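Local coordinates for protein geranyltranstransferase (Roseobacter denitrificans, PDB 4LLS) that probably condenses isopentenyl diphosphate with an allylic diphosphate such as geranyl diphosphate to make farnesyl or geranylgeranyl diphosphate, at residues A168-A180 and T194-G206. Sequence-based numbering, arbitrary orientation.
Sequences AQGMVLGQALDIA and TRLQQGKTGALIG. With GST (geranyl S-thiolodiphosphate), chain D.
G174 and G199 let two helix backbones touch: the axes come within 6.4 Å at an angle of 145°, and G174 CA lies 4.1 Å from K200 CA. A CB on G174 would clash with the 199-200 backbone, and one on G199 with G170 O. Beside this close approach, M171 CA makes a C-H...O contact with G199 O (3.2 Å), where a wider pi-type turn spans 198-202. K200, its CG anti to the backbone N (chi1 -169°), runs out over G174 O and bends twice near its end. NZ forms a salt bridge with D178 OD2 (2.8 Å), approaching from above the carboxylate plane, and reaches S1 of the geranyl thiolodiphosphate at 3.5 Å; K262 pairs with D178 OD1. A methionine here, lacking the charged amine, would probably leave D178 OD2 without its lysine partner and the thiolodiphosphate with one cation fewer beside it. Q175 packs CB against the geranyl chain and, bent at chi2 (69°), lays OE1 against K200 CE (3.2 Å), while its NE2 bonds to D102, a calcium ligand. M171 SD rests on L204 CD1 (3.8 Å). In this mostly helical prenyl synthase fold, helices 171-184 and 190-215 form one wall of the allylic pocket; helix 81-102 packs against M171 and L204, helix 221-244 against Q197 and I205, and the second subunit against V172 and L173.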
loop_
_atom_site.group_PDB
_atom_site.type_symbol
_atom_site.label_atom_id
_atom_site.label_comp_id
_atom_site.label_asym_id
_atom_site.label_seq_id
_atom_site.Cartn_x
_atom_site.Cartn_y
_atom_site.Cartn_z
ATOM N N ALA A 168 4.378 -1.513 9.461
ATOM C CA ALA A 168 5.618 -1.592 10.245
ATOM C C ALA A 168 5.472 -2.095 11.663
ATOM O O ALA A 168 6.489 -2.195 12.376
ATOM C CB ALA A 168 6.291 -0.228 10.260
ATOM N N GLN A 169 4.269 -2.520 12.055
ATOM C CA GLN A 169 4.072 -3.372 13.241
ATOM C C GLN A 169 3.732 -4.818 12.944
ATOM O O GLN A 169 3.657 -5.634 13.872
ATOM C CB GLN A 169 2.993 -2.788 14.128
ATOM C CG GLN A 169 3.429 -1.463 14.712
ATOM C CD GLN A 169 2.366 -0.860 15.589
ATOM O OE1 GLN A 169 1.252 -0.621 15.151
ATOM N NE2 GLN A 169 2.690 -0.678 16.864
ATOM N N GLY A 170 3.541 -5.120 11.659
ATOM C CA GLY A 170 3.057 -6.439 11.224
ATOM C C GLY A 170 3.948 -6.990 10.134
ATOM O O GLY A 170 5.121 -7.273 10.356
ATOM N N MET A 171 3.381 -7.173 8.965
ATOM C CA MET A 171 4.076 -7.837 7.888
ATOM C C MET A 171 5.394 -7.155 7.540
ATOM O O MET A 171 6.374 -7.867 7.301
ATOM C CB MET A 171 3.154 -7.947 6.678
ATOM C CG MET A 171 3.734 -8.745 5.536
ATOM S SD MET A 171 2.679 -8.682 4.091
ATOM C CE MET A 171 2.971 -6.968 3.538
ATOM N N VAL A 172 5.417 -5.815 7.391
ATOM C CA VAL A 172 6.671 -5.163 7.006
ATOM C C VAL A 172 7.722 -5.264 8.107
ATOM O O VAL A 172 8.910 -5.444 7.797
ATOM C CB VAL A 172 6.436 -3.730 6.544
ATOM C CG1 VAL A 172 7.785 -3.070 6.294
ATOM C CG2 VAL A 172 5.601 -3.709 5.282
ATOM N N LEU A 173 7.288 -5.231 9.360
ATOM C CA LEU A 173 8.188 -5.469 10.493
ATOM C C LEU A 173 8.832 -6.843 10.331
ATOM O O LEU A 173 10.057 -6.992 10.427
ATOM C CB LEU A 173 7.417 -5.416 11.803
ATOM C CG LEU A 173 8.235 -5.759 13.055
ATOM C CD1 LEU A 173 9.429 -4.832 13.147
ATOM C CD2 LEU A 173 7.396 -5.669 14.321
ATOM N N GLY A 174 8.015 -7.860 10.110
ATOM C CA GLY A 174 8.531 -9.224 9.942
ATOM C C GLY A 174 9.569 -9.287 8.832
ATOM O O GLY A 174 10.639 -9.908 9.005
ATOM N N GLN A 175 9.293 -8.658 7.705
ATOM C CA GLN A 175 10.246 -8.610 6.603
ATOM C C GLN A 175 11.531 -7.943 7.050
ATOM O O GLN A 175 12.631 -8.364 6.644
ATOM C CB GLN A 175 9.679 -7.924 5.358
ATOM C CG GLN A 175 10.569 -8.014 4.114
ATOM C CD GLN A 175 10.706 -9.403 3.496
ATOM O OE1 GLN A 175 10.439 -10.418 4.134
ATOM N NE2 GLN A 175 10.947 -9.434 2.184
ATOM N N ALA A 176 11.410 -6.821 7.735
ATOM C CA ALA A 176 12.606 -6.064 8.101
ATOM C C ALA A 176 13.495 -6.902 9.003
ATOM O O ALA A 176 14.733 -6.933 8.832
ATOM C CB ALA A 176 12.216 -4.773 8.789
ATOM N N LEU A 177 12.873 -7.600 9.936
ATOM C CA LEU A 177 13.598 -8.461 10.876
ATOM C C LEU A 177 14.257 -9.613 10.137
ATOM O O LEU A 177 15.381 -10.003 10.479
ATOM C CB LEU A 177 12.669 -9.024 11.947
ATOM C CG LEU A 177 12.088 -8.004 12.907
ATOM C CD1 LEU A 177 11.051 -8.666 13.803
ATOM C CD2 LEU A 177 13.204 -7.361 13.733
ATOM N N ASP A 178 13.579 -10.125 9.118
ATOM C CA ASP A 178 14.060 -11.258 8.339
ATOM C C ASP A 178 15.305 -10.814 7.615
ATOM O O ASP A 178 16.354 -11.468 7.725
ATOM C CB ASP A 178 13.007 -11.728 7.340
ATOM C CG ASP A 178 13.241 -13.145 6.864
ATOM O OD1 ASP A 178 13.839 -13.911 7.644
ATOM O OD2 ASP A 178 12.974 -13.431 5.670
ATOM N N ILE A 179 15.247 -9.651 6.975
ATOM C CA ILE A 179 16.407 -9.164 6.225
ATOM C C ILE A 179 17.599 -8.945 7.155
ATOM O O ILE A 179 18.740 -9.283 6.804
ATOM C CB ILE A 179 16.089 -7.887 5.413
ATOM C CG1 ILE A 179 15.172 -8.233 4.254
ATOM C CG2 ILE A 179 17.377 -7.251 4.893
ATOM C CD1 ILE A 179 14.619 -7.025 3.531
ATOM N N ALA A 180 17.368 -8.410 8.338
ATOM C CA ALA A 180 18.464 -8.148 9.287
ATOM C C ALA A 180 19.130 -9.459 9.691
ATOM O O ALA A 180 20.343 -9.524 9.904
ATOM C CB ALA A 180 17.968 -7.411 10.510
ATOM N N THR A 194 9.925 -17.463 15.800
ATOM C CA THR A 194 8.485 -17.461 15.981
ATOM C C THR A 194 7.936 -16.029 15.976
ATOM O O THR A 194 6.930 -15.729 15.312
ATOM C CB THR A 194 8.077 -18.213 17.273
ATOM O OG1 THR A 194 8.503 -19.576 17.176
ATOM C CG2 THR A 194 6.585 -18.160 17.430
ATOM N N ARG A 195 8.638 -15.103 16.624
ATOM C CA ARG A 195 8.232 -13.697 16.601
ATOM C C ARG A 195 8.287 -13.113 15.193
ATOM O O ARG A 195 7.402 -12.388 14.773
ATOM C CB ARG A 195 9.108 -12.887 17.546
ATOM C CG ARG A 195 9.378 -11.474 17.062
ATOM C CD ARG A 195 8.321 -10.493 17.533
ATOM N NE ARG A 195 8.760 -9.116 17.303
ATOM C CZ ARG A 195 9.769 -8.535 17.950
ATOM N NH1 ARG A 195 10.417 -9.193 18.902
ATOM N NH2 ARG A 195 10.133 -7.296 17.646
ATOM N N LEU A 196 9.319 -13.478 14.467
ATOM C CA LEU A 196 9.455 -13.085 13.080
ATOM C C LEU A 196 8.265 -13.625 12.242
ATOM O O LEU A 196 7.647 -12.860 11.449
ATOM C CB LEU A 196 10.770 -13.652 12.580
ATOM C CG LEU A 196 11.342 -13.054 11.318
ATOM C CD1 LEU A 196 12.857 -13.174 11.391
ATOM C CD2 LEU A 196 10.752 -13.844 10.165
ATOM N N GLN A 197 7.958 -14.911 12.396
ATOM C CA GLN A 197 6.852 -15.582 11.651
ATOM C C GLN A 197 5.532 -14.822 11.936
ATOM O O GLN A 197 4.702 -14.605 11.041
ATOM C CB GLN A 197 6.700 -17.041 12.099
ATOM C CG GLN A 197 5.405 -17.759 11.667
ATOM C CD GLN A 197 4.266 -17.631 12.679
ATOM O OE1 GLN A 197 3.105 -17.521 12.280
ATOM N NE2 GLN A 197 4.596 -17.666 13.989
ATOM N N GLN A 198 5.295 -14.500 13.197
ATOM C CA GLN A 198 4.051 -13.843 13.625
ATOM C C GLN A 198 3.787 -12.572 12.819
ATOM O O GLN A 198 2.686 -12.360 12.363
ATOM C CB GLN A 198 4.097 -13.542 15.124
ATOM C CG GLN A 198 3.878 -14.788 15.947
ATOM C CD GLN A 198 4.140 -14.599 17.433
ATOM O OE1 GLN A 198 4.521 -13.518 17.883
ATOM N NE2 GLN A 198 3.875 -15.649 18.213
ATOM N N GLY A 199 4.822 -11.785 12.582
ATOM C CA GLY A 199 4.732 -10.596 11.713
ATOM C C GLY A 199 4.686 -10.962 10.241
ATOM O O GLY A 199 3.755 -10.572 9.515
ATOM N N LYS A 200 5.640 -11.757 9.794
ATOM C CA LYS A 200 5.917 -11.908 8.379
ATOM C C LYS A 200 4.817 -12.666 7.657
ATOM O O LYS A 200 4.451 -12.302 6.516
ATOM C CB LYS A 200 7.273 -12.577 8.163
ATOM C CG LYS A 200 7.715 -12.520 6.726
ATOM C CD LYS A 200 9.242 -12.576 6.641
ATOM C CE LYS A 200 9.747 -13.280 5.391
ATOM N NZ LYS A 200 10.385 -14.614 5.607
ATOM N N THR A 201 4.287 -13.708 8.292
ATOM C CA THR A 201 3.222 -14.502 7.741
ATOM C C THR A 201 1.963 -14.644 8.617
ATOM O O THR A 201 0.817 -14.798 8.091
ATOM C CB THR A 201 3.765 -15.862 7.305
ATOM O OG1 THR A 201 4.174 -16.567 8.468
ATOM C CG2 THR A 201 4.950 -15.635 6.375
ATOM N N GLY A 202 2.107 -14.543 9.937
ATOM C CA GLY A 202 0.973 -14.708 10.823
ATOM C C GLY A 202 -0.053 -13.571 10.701
ATOM O O GLY A 202 -1.270 -13.780 10.892
ATOM N N ALA A 203 0.425 -12.362 10.453
ATOM C CA ALA A 203 -0.454 -11.207 10.543
ATOM C C ALA A 203 -1.539 -11.246 9.469
ATOM O O ALA A 203 -2.714 -10.987 9.769
ATOM C CB ALA A 203 0.361 -9.917 10.417
ATOM N N LEU A 204 -1.189 -11.547 8.230
ATOM C CA LEU A 204 -2.217 -11.543 7.189
ATOM C C LEU A 204 -3.118 -12.730 7.369
ATOM O O LEU A 204 -4.282 -12.661 7.002
ATOM C CB LEU A 204 -1.640 -11.591 5.775
ATOM C CG LEU A 204 -0.760 -10.444 5.322
ATOM C CD1 LEU A 204 -0.581 -10.519 3.811
ATOM C CD2 LEU A 204 -1.316 -9.102 5.798
ATOM N N ILE A 205 -2.612 -13.864 7.842
ATOM C CA ILE A 205 -3.495 -15.050 8.038
ATOM C C ILE A 205 -4.458 -14.739 9.180
ATOM O O ILE A 205 -5.659 -15.064 9.112
ATOM C CB ILE A 205 -2.642 -16.328 8.281
ATOM C CG1 ILE A 205 -2.029 -16.760 6.978
ATOM C CG2 ILE A 205 -3.515 -17.430 8.864
ATOM C CD1 ILE A 205 -0.986 -17.844 7.082
ATOM N N GLY A 206 -3.988 -14.054 10.191
ATOM C CA GLY A 206 -4.849 -13.583 11.282
ATOM C C GLY A 206 -5.929 -12.628 10.826
ATOM O O GLY A 206 -7.093 -12.735 11.238
HETATM P PA GST D . 8.403 -17.807 -0.355
HETATM O O1A GST D . 7.057 -18.133 -0.998
HETATM O O2A GST D . 9.207 -19.024 0.085
HETATM O O3A GST D . 9.223 -16.816 -1.174
HETATM O O1B GST D . 8.009 -17.023 0.973
HETATM P PB GST D . 9.048 -16.686 2.122
HETATM O O2B GST D . 9.389 -17.834 2.966
HETATM O O3B GST D . 10.287 -15.950 1.509
HETATM S S1 GST D . 7.977 -15.450 3.250
HETATM C C1 GST D . 7.652 -14.227 2.025
HETATM C C2 GST D . 7.457 -12.850 2.613
HETATM C C3 GST D . 6.239 -12.361 2.895
HETATM C C10 GST D . 5.010 -13.189 2.745
HETATM C C4 GST D . 6.078 -10.997 3.476
HETATM C C5 GST D . 6.972 -10.028 2.689
HETATM C C6 GST D . 6.846 -8.635 3.213
HETATM C C7 GST D . 7.075 -7.532 2.467
HETATM C C9 GST D . 7.504 -7.483 1.017
HETATM C C8 GST D . 6.841 -6.246 3.197
#